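Local coordinates for solute Binding Protein, BlMnBP1 in complex with mannotriose (Bifidobacterium, PDB 6FUV) that binds beta-manno-oligosaccharides such as mannotriose and probably hands them to an ABC transporter for uptake by the bifidobacterial cell, at residues Thr7-Lys12 / Glu106-Glu111; Ala22-Phe27 / Glu319-Phe324; Lys110-Ala115 / Ile341-Asn346; Gly126-Gly131 / Asn304-Ile309. All coordinates share one frame; numbering follows the deposited sequence.

Interaction 1: residues Thr7-Lys12 / Glu106-Glu111; sequences TYPEIK and EDMDKE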
loop_
_atom_site.group_PDB
_atom_site.type_symbol
_atom_site.label_atom_id
_atom_site.label_comp_id
_atom_site.label_asym_id
_atom_site.label_seq_id
_atom_site.Cartn_x
_atom_site.Cartn_y
_atom_site.Cartn_z
ATOM N N THR A 7 8.844 -23.985 10.691
ATOM C CA THR A 7 7.822 -23.127 10.111
ATOM C C THR A 7 7.309 -22.101 11.115
ATOM O O THR A 7 7.503 -22.224 12.320
ATOM C CB THR A 7 6.643 -23.943 9.558
ATOM O OG1 THR A 7 5.923 -24.606 10.611
ATOM C CG2 THR A 7 7.107 -24.968 8.564
ATOM N N TYR A 8 6.642 -21.075 10.600
ATOM C CA TYR A 8 6.188 -19.966 11.443
ATOM C C TYR A 8 5.199 -20.402 12.521
ATOM O O TYR A 8 5.358 -19.989 13.681
ATOM C CB TYR A 8 5.607 -18.866 10.530
ATOM C CG TYR A 8 5.010 -17.657 11.189
ATOM C CD1 TYR A 8 3.814 -17.736 11.906
ATOM C CD2 TYR A 8 5.594 -16.418 11.056
ATOM C CE1 TYR A 8 3.268 -16.585 12.498
ATOM C CE2 TYR A 8 5.043 -15.298 11.650
ATOM C CZ TYR A 8 3.873 -15.394 12.358
ATOM O OH TYR A 8 3.370 -14.238 12.934
ATOM N N PRO A 9 4.220 -21.280 12.257
ATOM C CA PRO A 9 3.331 -21.693 13.360
ATOM C C PRO A 9 4.084 -22.421 14.443
ATOM O O PRO A 9 3.668 -22.415 15.600
ATOM C CB PRO A 9 2.284 -22.596 12.676
ATOM C CG PRO A 9 2.302 -22.148 11.234
ATOM C CD PRO A 9 3.771 -21.807 10.959
ATOM N N GLU A 10 5.197 -23.041 14.103
ATOM C CA GLU A 10 5.903 -23.849 15.069
ATOM C C GLU A 10 6.812 -23.032 15.959
ATOM O O GLU A 10 7.261 -23.566 16.978
ATOM C CB GLU A 10 6.747 -24.905 14.361
ATOM C CG GLU A 10 5.995 -25.859 13.428
ATOM C CD GLU A 10 6.938 -26.811 12.717
ATOM O OE1 GLU A 10 7.878 -26.337 12.025
ATOM O OE2 GLU A 10 6.742 -28.030 12.861
ATOM N N ILE A 11 7.046 -21.757 15.639
ATOM C CA ILE A 11 8.020 -20.939 16.359
ATOM C C ILE A 11 7.459 -20.481 17.699
ATOM O O ILE A 11 6.492 -19.720 17.758
ATOM C CB ILE A 11 8.447 -19.722 15.527
ATOM C CG1 ILE A 11 9.457 -20.133 14.459
ATOM C CG2 ILE A 11 9.003 -18.664 16.388
ATOM C CD1 ILE A 11 9.632 -19.080 13.415
ATOM N N LYS A 12 8.128 -20.853 18.773
ATOM C CA LYS A 12 7.791 -20.365 20.115
ATOM C C LYS A 12 8.786 -19.270 20.511
ATOM O O LYS A 12 9.932 -19.548 20.868
ATOM C CB LYS A 12 7.808 -21.509 21.111
ATOM C CG LYS A 12 6.778 -22.588 20.785
ATOM C CD LYS A 12 6.797 -23.651 21.850
ATOM C CE LYS A 12 5.694 -24.639 21.656
ATOM N NZ LYS A 12 5.857 -25.791 22.601
ATOM N N GLU A 106 -3.342 -22.660 5.146
ATOM C CA GLU A 106 -4.381 -22.954 6.111
ATOM C C GLU A 106 -3.838 -22.909 7.531
ATOM O O GLU A 106 -4.576 -22.545 8.448
ATOM C CB GLU A 106 -5.025 -24.296 5.822
ATOM C CG GLU A 106 -4.142 -25.448 5.529
ATOM C CD GLU A 106 -4.931 -26.767 5.338
ATOM O OE1 GLU A 106 -6.013 -26.914 5.980
ATOM O OE2 GLU A 106 -4.476 -27.637 4.533
ATOM N N ASP A 107 -2.555 -23.222 7.750
ATOM C CA ASP A 107 -2.038 -23.035 9.109
ATOM C C ASP A 107 -1.750 -21.557 9.408
ATOM O O ASP A 107 -2.028 -21.063 10.518
ATOM C CB ASP A 107 -0.782 -23.888 9.333
ATOM C CG ASP A 107 -1.055 -25.384 9.213
ATOM O OD1 ASP A 107 -2.152 -25.846 9.560
ATOM O OD2 ASP A 107 -0.185 -26.091 8.722
ATOM N N MET A 108 -1.189 -20.839 8.427
ATOM C CA MET A 108 -0.835 -19.448 8.663
ATOM C C MET A 108 -2.088 -18.590 8.865
ATOM O O MET A 108 -2.037 -17.546 9.524
ATOM C CB MET A 108 0.015 -18.909 7.506
ATOM C CG MET A 108 1.455 -19.395 7.472
ATOM S SD MET A 108 2.334 -18.817 8.928
ATOM C CE MET A 108 2.556 -17.125 8.542
ATOM N N ASP A 109 -3.221 -19.019 8.311
ATOM C CA ASP A 109 -4.479 -18.280 8.423
ATOM C C ASP A 109 -5.035 -18.262 9.844
ATOM O O ASP A 109 -5.807 -17.361 10.186
ATOM C CB ASP A 109 -5.471 -18.884 7.436
ATOM C CG ASP A 109 -6.849 -18.245 7.509
ATOM O OD1 ASP A 109 -6.985 -17.005 7.363
ATOM O OD2 ASP A 109 -7.811 -19.001 7.698
ATOM N N LYS A 110 -4.602 -19.181 10.691
ATOM C CA LYS A 110 -4.910 -19.139 12.113
ATOM C C LYS A 110 -3.987 -18.213 12.899
ATOM O O LYS A 110 -4.272 -17.894 14.061
ATOM C CB LYS A 110 -4.797 -20.544 12.678
ATOM C CG LYS A 110 -5.675 -21.559 11.996
ATOM C CD LYS A 110 -5.106 -22.928 12.200
ATOM C CE LYS A 110 -5.952 -24.005 11.579
ATOM N NZ LYS A 110 -5.523 -25.335 12.262
ATOM N N GLU A 111 -2.894 -17.772 12.289
ATOM C CA GLU A 111 -1.872 -16.966 12.934
ATOM C C GLU A 111 -1.896 -15.519 12.509
ATOM O O GLU A 111 -1.727 -14.663 13.345
ATOM C CB GLU A 111 -0.481 -17.530 12.640
ATOM C CG GLU A 111 -0.195 -18.898 13.233
ATOM C CD GLU A 111 0.732 -18.805 14.435
ATOM O OE1 GLU A 111 1.950 -18.994 14.287
ATOM O OE2 GLU A 111 0.248 -18.486 15.527
HETATM O O HOH W 1 1.166 -14.649 14.363
#
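The phenol ring of Tyr-8 has the methyl end of Met-108 on one face and, at its edge, the carboxylate of Glu-111. Met-108 CE sits 3.8 Å from the centroid of the Tyr-8 ring, only 19° off its normal, a CH-pi contact displaced toward the CG side. The sulfur approaches obliquely, with Met-108 SD 3.5 Å from Tyr-8 CD1, which makes this a Met-aromatic pair. Methionine suits the place because its unbranched chain can fold, bent at chi2 and chi3, until its tip lies on the ring. At the edge, near the ring plane, Glu-111 OE1 comes within 3.3 Å of Tyr-8 CD1, the carboxylate turned 75° from the ring; the same oxygen is 3.2 Å from Pro-9 CA and takes a salt bridge from Lys-326. Pro-9 adds a rigid apolar patch, its CD 3.9 Å from Met-108 SD. At the far end of the ring a water accepts a hydrogen bond from Tyr-8 OH and donates one to Glu-111 O. An alanine in place of Tyr-8 would probably leave the Met-108 methyl without its aromatic seat and the bridging water without its phenol donor. No direct hydrogen bond joins the segments. The N-terminal loop thus packs beside helix 105-108 and the residues that follow, while Tyr-8 also touches Thr-329 of helix 315-330 and Met-108 reaches Val-127 of strand 123-132.

Interaction 2: residues Ala22-Phe27 / Glu319-Phe324; sequences ATITFF and EAAMIF. With ACT (acetate ion), chain F.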
loop_
_atom_site.group_PDB
_atom_site.type_symbol
_atom_site.label_atom_id
_atom_site.label_comp_id
_atom_site.label_asym_id
_atom_site.label_seq_id
_atom_site.Cartn_x
_atom_site.Cartn_y
_atom_site.Cartn_z
ATOM N N ALA A 22 23.607 -15.805 14.559
ATOM C CA ALA A 22 23.711 -15.397 13.168
ATOM C C ALA A 22 23.404 -13.924 13.040
ATOM O O ALA A 22 22.813 -13.317 13.934
ATOM C CB ALA A 22 22.790 -16.211 12.272
ATOM N N THR A 23 23.928 -13.352 11.963
ATOM C CA THR A 23 23.616 -12.008 11.516
ATOM C C THR A 23 22.716 -12.093 10.299
ATOM O O THR A 23 23.053 -12.790 9.350
ATOM C CB THR A 23 24.883 -11.243 11.126
ATOM O OG1 THR A 23 25.795 -11.154 12.207
ATOM C CG2 THR A 23 24.491 -9.905 10.647
ATOM N N ILE A 24 21.599 -11.369 10.311
ATOM C CA ILE A 24 20.672 -11.325 9.194
ATOM C C ILE A 24 20.491 -9.896 8.732
ATOM O O ILE A 24 20.576 -8.958 9.525
ATOM C CB ILE A 24 19.313 -11.944 9.566
ATOM C CG1 ILE A 24 18.618 -11.162 10.693
ATOM C CG2 ILE A 24 19.515 -13.442 9.902
ATOM C CD1 ILE A 24 17.183 -11.540 10.808
ATOM N N THR A 25 20.188 -9.753 7.445
ATOM C CA THR A 25 20.039 -8.457 6.796
ATOM C C THR A 25 18.595 -8.237 6.369
ATOM O O THR A 25 18.020 -9.083 5.690
ATOM C CB THR A 25 20.963 -8.351 5.581
ATOM O OG1 THR A 25 22.305 -8.599 5.978
ATOM C CG2 THR A 25 20.877 -7.029 4.944
ATOM N N PHE A 26 18.037 -7.078 6.730
ATOM C CA PHE A 26 16.633 -6.735 6.510
ATOM C C PHE A 26 16.625 -5.567 5.538
ATOM O O PHE A 26 17.094 -4.488 5.860
ATOM C CB PHE A 26 15.920 -6.383 7.821
ATOM C CG PHE A 26 14.459 -6.063 7.656
ATOM C CD1 PHE A 26 13.744 -6.519 6.563
ATOM C CD2 PHE A 26 13.808 -5.347 8.606
ATOM C CE1 PHE A 26 12.418 -6.247 6.419
ATOM C CE2 PHE A 26 12.430 -5.042 8.479
ATOM C CZ PHE A 26 11.748 -5.482 7.410
ATOM N N PHE A 27 16.146 -5.794 4.336
ATOM C CA PHE A 27 16.160 -4.830 3.237
ATOM C C PHE A 27 14.732 -4.324 3.067
ATOM O O PHE A 27 13.809 -5.122 2.886
ATOM C CB PHE A 27 16.720 -5.489 1.951
ATOM C CG PHE A 27 16.743 -4.588 0.742
ATOM C CD1 PHE A 27 17.365 -3.357 0.795
ATOM C CD2 PHE A 27 16.175 -4.972 -0.448
ATOM C CE1 PHE A 27 17.388 -2.521 -0.310
ATOM C CE2 PHE A 27 16.220 -4.164 -1.542
ATOM C CZ PHE A 27 16.813 -2.927 -1.471
ATOM N N GLU A 319 16.009 -19.419 9.453
ATOM C CA GLU A 319 15.280 -19.568 10.706
ATOM C C GLU A 319 15.353 -18.298 11.546
ATOM O O GLU A 319 14.355 -17.880 12.110
ATOM C CB GLU A 319 15.836 -20.774 11.467
ATOM C CG GLU A 319 15.404 -20.852 12.894
ATOM C CD GLU A 319 15.747 -22.153 13.599
ATOM O OE1 GLU A 319 16.588 -22.918 13.089
ATOM O OE2 GLU A 319 15.148 -22.408 14.684
ATOM N N ALA A 320 16.527 -17.691 11.667
ATOM C CA ALA A 320 16.617 -16.421 12.377
ATOM C C ALA A 320 15.685 -15.381 11.760
ATOM O O ALA A 320 15.022 -14.620 12.471
ATOM C CB ALA A 320 18.062 -15.928 12.355
ATOM N N ALA A 321 15.603 -15.348 10.434
ATOM C CA ALA A 321 14.749 -14.378 9.771
ATOM C C ALA A 321 13.272 -14.664 10.029
ATOM O O ALA A 321 12.483 -13.734 10.213
ATOM C CB ALA A 321 15.045 -14.382 8.267
ATOM N N MET A 322 12.878 -15.940 10.047
ATOM C CA MET A 322 11.503 -16.283 10.358
ATOM C C MET A 322 11.158 -15.904 11.780
ATOM O O MET A 322 10.054 -15.400 12.030
ATOM C CB MET A 322 11.292 -17.763 10.150
ATOM C CG MET A 322 9.807 -18.159 10.171
ATOM S SD MET A 322 9.436 -19.457 8.964
ATOM C CE MET A 322 10.334 -18.843 7.557
ATOM N N ILE A 323 12.117 -16.101 12.705
ATOM C CA ILE A 323 11.936 -15.700 14.088
ATOM C C ILE A 323 11.790 -14.197 14.155
ATOM O O ILE A 323 10.913 -13.702 14.866
ATOM C CB ILE A 323 13.098 -16.206 14.949
ATOM C CG1 ILE A 323 12.985 -17.711 15.141
ATOM C CG2 ILE A 323 13.121 -15.402 16.250
ATOM C CD1 ILE A 323 14.205 -18.370 15.756
ATOM N N PHE A 324 12.583 -13.445 13.369
ATOM C CA PHE A 324 12.436 -11.990 13.427
ATOM C C PHE A 324 11.087 -11.554 12.893
ATOM O O PHE A 324 10.461 -10.646 13.449
ATOM C CB PHE A 324 13.538 -11.285 12.661
ATOM C CG PHE A 324 13.444 -9.790 12.706
ATOM C CD1 PHE A 324 13.841 -9.103 13.816
ATOM C CD2 PHE A 324 13.010 -9.078 11.622
ATOM C CE1 PHE A 324 13.775 -7.727 13.852
ATOM C CE2 PHE A 324 12.930 -7.735 11.658
ATOM C CZ PHE A 324 13.319 -7.050 12.771
HETATM C C ACT F . 28.035 -13.944 10.424
HETATM O O ACT F . 28.874 -14.306 9.538
HETATM O OXT ACT F . 27.015 -14.531 10.842
HETATM C CH3 ACT F . 28.306 -12.573 11.010
#
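Ile-24 is the knob of this contact, pushing from strand 22-27 against the small residues of helix 319-324. Its two branches divide the work: CG2 meets the methyl of Ala-320 (CB) at 3.8 Å, while CD1 comes against the helix backbone, 3.9 Å from Ala-321 CA, and also meets Phe-324 CB. With chi1 at 63°, CG1 lies between the backbone N and carbonyl carbon, and this sends CD1 toward Ala-321 and Phe-324. Alanine suits both helix positions, since its short methyl lets the axes of strand 22-27 and helix 319-324 approach to 8.8 Å. One turn on from Ala-320, Phe-324 fills the space beside Phe-26 in an offset edge-to-face pair, its edge toward the Phe-26 face, with planes at 64° and centroids 5.8 Å apart. Phe-50 and Trp-43 extend the aromatic cluster. Strand and helix cross at -58°, the helix lying on the sheet. No hydrogen bond spans the segments, so the buried contact depends on apolar shape and ring orientation.

Interaction 3: residues Lys110-Ala115 / Ile341-Asn346; sequences KEIKLA and IPIVKN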
loop_
_atom_site.group_PDB
_atom_site.type_symbol
_atom_site.label_atom_id
_atom_site.label_comp_id
_atom_site.label_asym_id
_atom_site.label_seq_id
_atom_site.Cartn_x
_atom_site.Cartn_y
_atom_site.Cartn_z
ATOM N N LYS A 110 -4.602 -19.181 10.691
ATOM C CA LYS A 110 -4.910 -19.139 12.113
ATOM C C LYS A 110 -3.987 -18.213 12.899
ATOM O O LYS A 110 -4.272 -17.894 14.061
ATOM C CB LYS A 110 -4.797 -20.544 12.678
ATOM C CG LYS A 110 -5.675 -21.559 11.996
ATOM C CD LYS A 110 -5.106 -22.928 12.200
ATOM C CE LYS A 110 -5.952 -24.005 11.579
ATOM N NZ LYS A 110 -5.523 -25.335 12.262
ATOM N N GLU A 111 -2.894 -17.772 12.289
ATOM C CA GLU A 111 -1.872 -16.966 12.934
ATOM C C GLU A 111 -1.896 -15.519 12.509
ATOM O O GLU A 111 -1.727 -14.663 13.345
ATOM C CB GLU A 111 -0.481 -17.530 12.640
ATOM C CG GLU A 111 -0.195 -18.898 13.233
ATOM C CD GLU A 111 0.732 -18.805 14.435
ATOM O OE1 GLU A 111 1.950 -18.994 14.287
ATOM O OE2 GLU A 111 0.248 -18.486 15.527
ATOM N N ILE A 112 -2.080 -15.224 11.224
ATOM C CA ILE A 112 -2.026 -13.854 10.733
ATOM C C ILE A 112 -3.241 -13.537 9.875
ATOM O O ILE A 112 -3.858 -14.415 9.288
ATOM C CB ILE A 112 -0.709 -13.583 9.931
ATOM C CG1 ILE A 112 -0.579 -14.563 8.747
ATOM C CG2 ILE A 112 0.446 -13.711 10.837
ATOM C CD1 ILE A 112 0.424 -14.113 7.686
ATOM N N LYS A 113 -3.561 -12.262 9.782
ATOM C CA LYS A 113 -4.420 -11.767 8.721
ATOM C C LYS A 113 -3.752 -11.896 7.346
ATOM O O LYS A 113 -2.542 -11.886 7.204
ATOM C CB LYS A 113 -4.764 -10.307 9.003
ATOM C CG LYS A 113 -5.561 -10.022 10.306
ATOM C CD LYS A 113 -6.005 -8.585 10.401
ATOM C CE LYS A 113 -6.651 -8.224 11.753
ATOM N NZ LYS A 113 -5.805 -8.548 12.893
ATOM N N LEU A 114 -4.565 -12.048 6.327
ATOM C CA LEU A 114 -4.102 -11.945 4.950
ATOM C C LEU A 114 -3.112 -13.038 4.585
ATOM O O LEU A 114 -2.212 -12.827 3.790
ATOM C CB LEU A 114 -3.515 -10.556 4.724
ATOM C CG LEU A 114 -4.433 -9.382 4.996
ATOM C CD1 LEU A 114 -3.668 -8.054 4.976
ATOM C CD2 LEU A 114 -5.521 -9.364 4.007
ATOM N N ALA A 115 -3.332 -14.239 5.106
ATOM C CA ALA A 115 -2.399 -15.328 4.876
ATOM C C ALA A 115 -2.347 -15.764 3.418
ATOM O O ALA A 115 -1.370 -16.400 3.033
ATOM C CB ALA A 115 -2.751 -16.497 5.760
ATOM N N ILE A 341 -2.924 -1.786 10.651
ATOM C CA ILE A 341 -3.854 -2.712 11.281
ATOM C C ILE A 341 -2.995 -3.883 11.724
ATOM O O ILE A 341 -2.223 -4.410 10.923
ATOM C CB ILE A 341 -5.005 -3.094 10.335
ATOM C CG1 ILE A 341 -5.920 -1.865 10.180
ATOM C CG2 ILE A 341 -5.828 -4.182 10.922
ATOM C CD1 ILE A 341 -6.946 -1.973 9.121
ATOM N N PRO A 342 -3.111 -4.352 12.959
ATOM C CA PRO A 342 -2.242 -5.452 13.401
ATOM C C PRO A 342 -2.500 -6.709 12.598
ATOM O O PRO A 342 -3.637 -7.021 12.246
ATOM C CB PRO A 342 -2.613 -5.644 14.874
ATOM C CG PRO A 342 -4.040 -5.090 14.973
ATOM C CD PRO A 342 -4.087 -3.952 13.983
ATOM N N ILE A 343 -1.417 -7.428 12.307
ATOM C CA ILE A 343 -1.517 -8.624 11.486
ATOM C C ILE A 343 -1.763 -9.901 12.275
ATOM O O ILE A 343 -2.286 -10.871 11.719
ATOM C CB ILE A 343 -0.234 -8.766 10.646
ATOM C CG1 ILE A 343 -0.221 -7.723 9.531
ATOM C CG2 ILE A 343 -0.109 -10.108 9.980
ATOM C CD1 ILE A 343 -1.463 -7.872 8.544
ATOM N N VAL A 344 -1.445 -9.924 13.561
ATOM C CA VAL A 344 -1.889 -11.054 14.350
ATOM C C VAL A 344 -3.384 -11.245 14.091
ATOM O O VAL A 344 -4.183 -10.312 14.225
ATOM C CB VAL A 344 -1.595 -10.833 15.843
ATOM C CG1 VAL A 344 -2.246 -11.946 16.638
ATOM C CG2 VAL A 344 -0.130 -10.779 16.154
ATOM N N LYS A 345 -3.772 -12.492 13.826
ATOM C CA LYS A 345 -5.034 -12.768 13.143
ATOM C C LYS A 345 -6.227 -12.211 13.898
ATOM O O LYS A 345 -7.093 -11.568 13.302
ATOM C CB LYS A 345 -5.216 -14.275 12.933
ATOM C CG LYS A 345 -6.621 -14.698 12.392
ATOM C CD LYS A 345 -6.873 -14.059 11.051
ATOM C CE LYS A 345 -8.185 -14.461 10.462
ATOM N NZ LYS A 345 -8.148 -15.805 9.839
ATOM N N ASN A 346 -6.331 -12.497 15.193
ATOM C CA ASN A 346 -7.517 -12.105 15.951
ATOM C C ASN A 346 -7.240 -10.956 16.907
ATOM O O ASN A 346 -7.914 -10.804 17.917
ATOM C CB ASN A 346 -8.107 -13.276 16.740
ATOM C CG ASN A 346 -8.506 -14.450 15.873
ATOM O OD1 ASN A 346 -7.997 -15.525 16.051
ATOM N ND2 ASN A 346 -9.456 -14.251 14.974
HETATM O O HOH W 2 -7.211 -18.046 14.560
#
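Two irregular connecting loops, one after helix 105-108 and the other after helix 334-337, meet through a single beta bridge between Ile-112 and Val-344, and Lys-113 ties them further. Its backbone N gives Ile-343 O a bond of 2.7 Å, in the carbonyl plane and nearly straight at 164°. Beside it, Lys-345 N bonds to Glu-111 O at 3.0 Å, the donor standing above that carbonyl's plane. The Lys-113 side chain runs extended and then bends at chi4 (54°), which turns its ammonium into a group of carbonyls: NZ lies 2.7 Å from Pro-342 O and likewise 2.7 Å from Val-344 O, with a weak bond to Lys-345 O and a further hydrogen bond to Asp-347 O. Lysine suits this place because its cationic tip can serve several carbonyls of the same loop. Such a bridge joins loops without making a regular sheet in this periplasmic-binding-protein-like fold, and apolar groups flank it. Ile-343 CG2 packs 3.5 Å from Ile-112 CB, the two side chains lying alongside and pointing the same way, while Ile-343 CD1 meets Leu-114 CD1 at 4.2 Å. Lys-345 passes its CD 3.5 Å from Ile-112 O, and its NZ pairs with Asp-109. On the outer side a water donates to both Lys-110 O and Asn-346 OD1.

Interaction 4: residues Gly126-Gly131 / Asn304-Ile309; sequences GVATDG and NYSMGI. With BMA (beta-D-mannopyranose), chain B; BMA (beta-D-mannopyranose), chain C.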
loop_
_atom_site.group_PDB
_atom_site.type_symbol
_atom_site.label_atom_id
_atom_site.label_comp_id
_atom_site.label_asym_id
_atom_site.label_seq_id
_atom_site.Cartn_x
_atom_site.Cartn_y
_atom_site.Cartn_z
ATOM N N GLY A 126 4.668 -14.536 2.243
ATOM C CA GLY A 126 4.794 -13.199 2.781
ATOM C C GLY A 126 3.913 -12.908 3.958
ATOM O O GLY A 126 2.789 -13.360 3.970
ATOM N N VAL A 127 4.420 -12.172 4.940
ATOM C CA VAL A 127 3.686 -11.700 6.108
ATOM C C VAL A 127 3.735 -10.174 6.056
ATOM O O VAL A 127 4.829 -9.576 5.992
ATOM C CB VAL A 127 4.287 -12.239 7.418
ATOM C CG1 VAL A 127 3.580 -11.629 8.644
ATOM C CG2 VAL A 127 4.207 -13.758 7.424
ATOM N N ALA A 128 2.552 -9.550 6.058
ATOM C CA ALA A 128 2.478 -8.108 5.917
ATOM C C ALA A 128 2.978 -7.461 7.195
ATOM O O ALA A 128 2.785 -7.991 8.291
ATOM C CB ALA A 128 1.063 -7.679 5.611
ATOM N N THR A 129 3.705 -6.355 7.039
ATOM C CA THR A 129 4.156 -5.644 8.223
ATOM C C THR A 129 2.967 -5.124 9.014
ATOM O O THR A 129 3.045 -5.001 10.238
ATOM C CB THR A 129 5.089 -4.512 7.850
ATOM O OG1 THR A 129 4.347 -3.568 7.104
ATOM C CG2 THR A 129 6.281 -5.023 7.069
ATOM N N ASP A 130 1.912 -4.706 8.324
ATOM C CA ASP A 130 0.635 -4.399 8.954
ATOM C C ASP A 130 -0.463 -4.350 7.899
ATOM O O ASP A 130 -0.194 -4.478 6.701
ATOM C CB ASP A 130 0.688 -3.094 9.725
ATOM C CG ASP A 130 1.105 -1.928 8.910
ATOM O OD1 ASP A 130 0.603 -1.765 7.785
ATOM O OD2 ASP A 130 1.922 -1.124 9.437
ATOM N N GLY A 131 -1.706 -4.227 8.385
ATOM C CA GLY A 131 -2.845 -4.081 7.513
ATOM C C GLY A 131 -3.003 -2.635 7.071
ATOM O O GLY A 131 -2.827 -1.702 7.852
ATOM N N ASN A 304 0.155 -3.980 3.828
ATOM C CA ASN A 304 1.318 -3.135 3.530
ATOM C C ASN A 304 2.326 -4.052 2.791
ATOM O O ASN A 304 1.993 -5.180 2.443
ATOM C CB ASN A 304 1.876 -2.581 4.831
ATOM C CG ASN A 304 2.657 -1.306 4.623
ATOM O OD1 ASN A 304 3.088 -1.021 3.533
ATOM N ND2 ASN A 304 2.807 -0.531 5.671
ATOM N N TYR A 305 3.554 -3.609 2.572
ATOM C CA TYR A 305 4.600 -4.481 2.035
ATOM C C TYR A 305 4.719 -5.683 2.958
ATOM O O TYR A 305 4.619 -5.536 4.188
ATOM C CB TYR A 305 5.954 -3.749 1.934
ATOM C CG TYR A 305 6.258 -3.108 0.575
ATOM C CD1 TYR A 305 6.530 -3.870 -0.520
ATOM C CD2 TYR A 305 6.339 -1.743 0.434
ATOM C CE1 TYR A 305 6.807 -3.303 -1.753
ATOM C CE2 TYR A 305 6.631 -1.161 -0.768
ATOM C CZ TYR A 305 6.859 -1.960 -1.878
ATOM O OH TYR A 305 7.163 -1.398 -3.076
ATOM N N SER A 306 4.875 -6.869 2.351
ATOM C CA SER A 306 5.053 -8.099 3.093
ATOM C C SER A 306 6.533 -8.456 3.256
ATOM O O SER A 306 7.378 -8.178 2.412
ATOM C CB SER A 306 4.350 -9.264 2.395
ATOM O OG SER A 306 2.975 -9.273 2.525
ATOM N N MET A 307 6.837 -9.114 4.350
ATOM C CA MET A 307 8.194 -9.574 4.610
ATOM C C MET A 307 8.375 -10.945 3.990
ATOM O O MET A 307 7.610 -11.851 4.287
ATOM C CB MET A 307 8.495 -9.605 6.104
ATOM C CG MET A 307 8.832 -8.231 6.673
ATOM S SD MET A 307 8.701 -8.209 8.441
ATOM C CE MET A 307 6.912 -8.317 8.617
ATOM N N GLY A 308 9.357 -11.053 3.094
ATOM C CA GLY A 308 9.728 -12.314 2.465
ATOM C C GLY A 308 11.163 -12.696 2.791
ATOM O O GLY A 308 12.020 -11.839 2.984
ATOM N N ILE A 309 11.429 -13.995 2.836
ATOM C CA ILE A 309 12.715 -14.531 3.272
ATOM C C ILE A 309 13.436 -15.168 2.089
ATOM O O ILE A 309 12.840 -15.953 1.342
ATOM C CB ILE A 309 12.510 -15.537 4.411
ATOM C CG1 ILE A 309 11.925 -14.807 5.624
ATOM C CG2 ILE A 309 13.796 -16.233 4.829
ATOM C CD1 ILE A 309 11.899 -15.621 6.883
HETATM C C1 BMA B . 2.934 0.836 0.209
HETATM C C2 BMA B . 1.529 0.641 0.749
HETATM C C3 BMA B . 1.020 -0.789 0.494
HETATM C C4 BMA B . 1.284 -1.144 -1.005
HETATM C C5 BMA B . 2.737 -0.908 -1.344
HETATM C C6 BMA B . 3.074 -1.274 -2.782
HETATM O O2 BMA B . 0.665 1.568 0.055
HETATM O O3 BMA B . -0.370 -1.008 0.835
HETATM O O4 BMA B . 0.985 -2.469 -1.259
HETATM O O5 BMA B . 3.014 0.466 -1.149
HETATM O O6 BMA B . 2.432 -0.364 -3.643
HETATM C C1 BMA C . 6.755 4.458 0.671
HETATM C C2 BMA C . 6.554 3.761 -0.701
HETATM C C3 BMA C . 5.187 3.250 -0.788
HETATM C C4 BMA C . 4.747 2.433 0.448
HETATM C C5 BMA C . 5.061 3.169 1.747
HETATM C C6 BMA C . 4.907 2.272 2.976
HETATM O O2 BMA C . 7.393 2.647 -0.829
HETATM O O3 BMA C . 5.081 2.495 -1.980
HETATM O O4 BMA C . 3.306 2.210 0.360
HETATM O O5 BMA C . 6.471 3.587 1.701
HETATM O O6 BMA C . 5.729 1.076 2.794
#
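Val-127 and Met-307 form the tight end of this antiparallel pairing: Met-307 N gives Val-127 O a short bond of 2.6 Å, nearly straight at 174°, while the return bond from Val-127 N to Met-307 O is longer at 3.3 Å. Next comes the non-hydrogen-bonded pair Ala-128 and Ser-306, their CA atoms 3.8 Å apart, where small side chains suit the close backbones. Gly-126 lies near Ser-306 CB, and a side chain there would crowd it. Met-307 bends at chi3, bringing its CE 3.7 Å from Thr-129 CG2. Toward the sugar the strands give way to loop, still linked by Thr-129 N to Tyr-305 O and Asn-304 N to Asp-130 O. Asn-304 ND2 meets Asp-130 OD1 at 3.3 Å from above the carboxylate plane; Gln-132 also binds that oxygen. Asn-304 OD1 accepts from Tyr-305 N at 2.8 Å. Contact with the mannotriose is looser: Asn-304 OD1 receives a weak bond from O6 of one mannose, and Tyr-305 lays a face against another, its CE2 3.9 Å from C5. An alanine at Asn-304 would probably leave Asp-130 OD1 with Gln-132 but without this second amide, and Tyr-305 N without its side-chain acceptor. Asparagine's amide thus works both ways, donating to Asp-130 and accepting from backbone and sugar.

The four contacts lie close together and touch one another in several places, though interactions 2 and 3 do not meet. Interactions 1 and 3 share Lys-110 and Glu-111, and a salt bridge of 3.0 Å from Asp-109 OD1 to Lys-345 NZ also joins them. Interaction 1 meets interaction 2 where Ile-11 CD1 packs 3.4 Å from Met-322 CG. Interaction 2 reaches the strands of interaction 4 through Ile-309 CD1, 3.3 Å from Met-322 N. Interaction 3 continues into interaction 4 by a probable hydrogen bond, Gly-131 N to Ile-341 O at 2.6 Å. Among the four, interaction 4 contributes residues to the mannotriose pocket; the Phe-26 side chain of interaction 2 lies about 10 Å from a bound mannose.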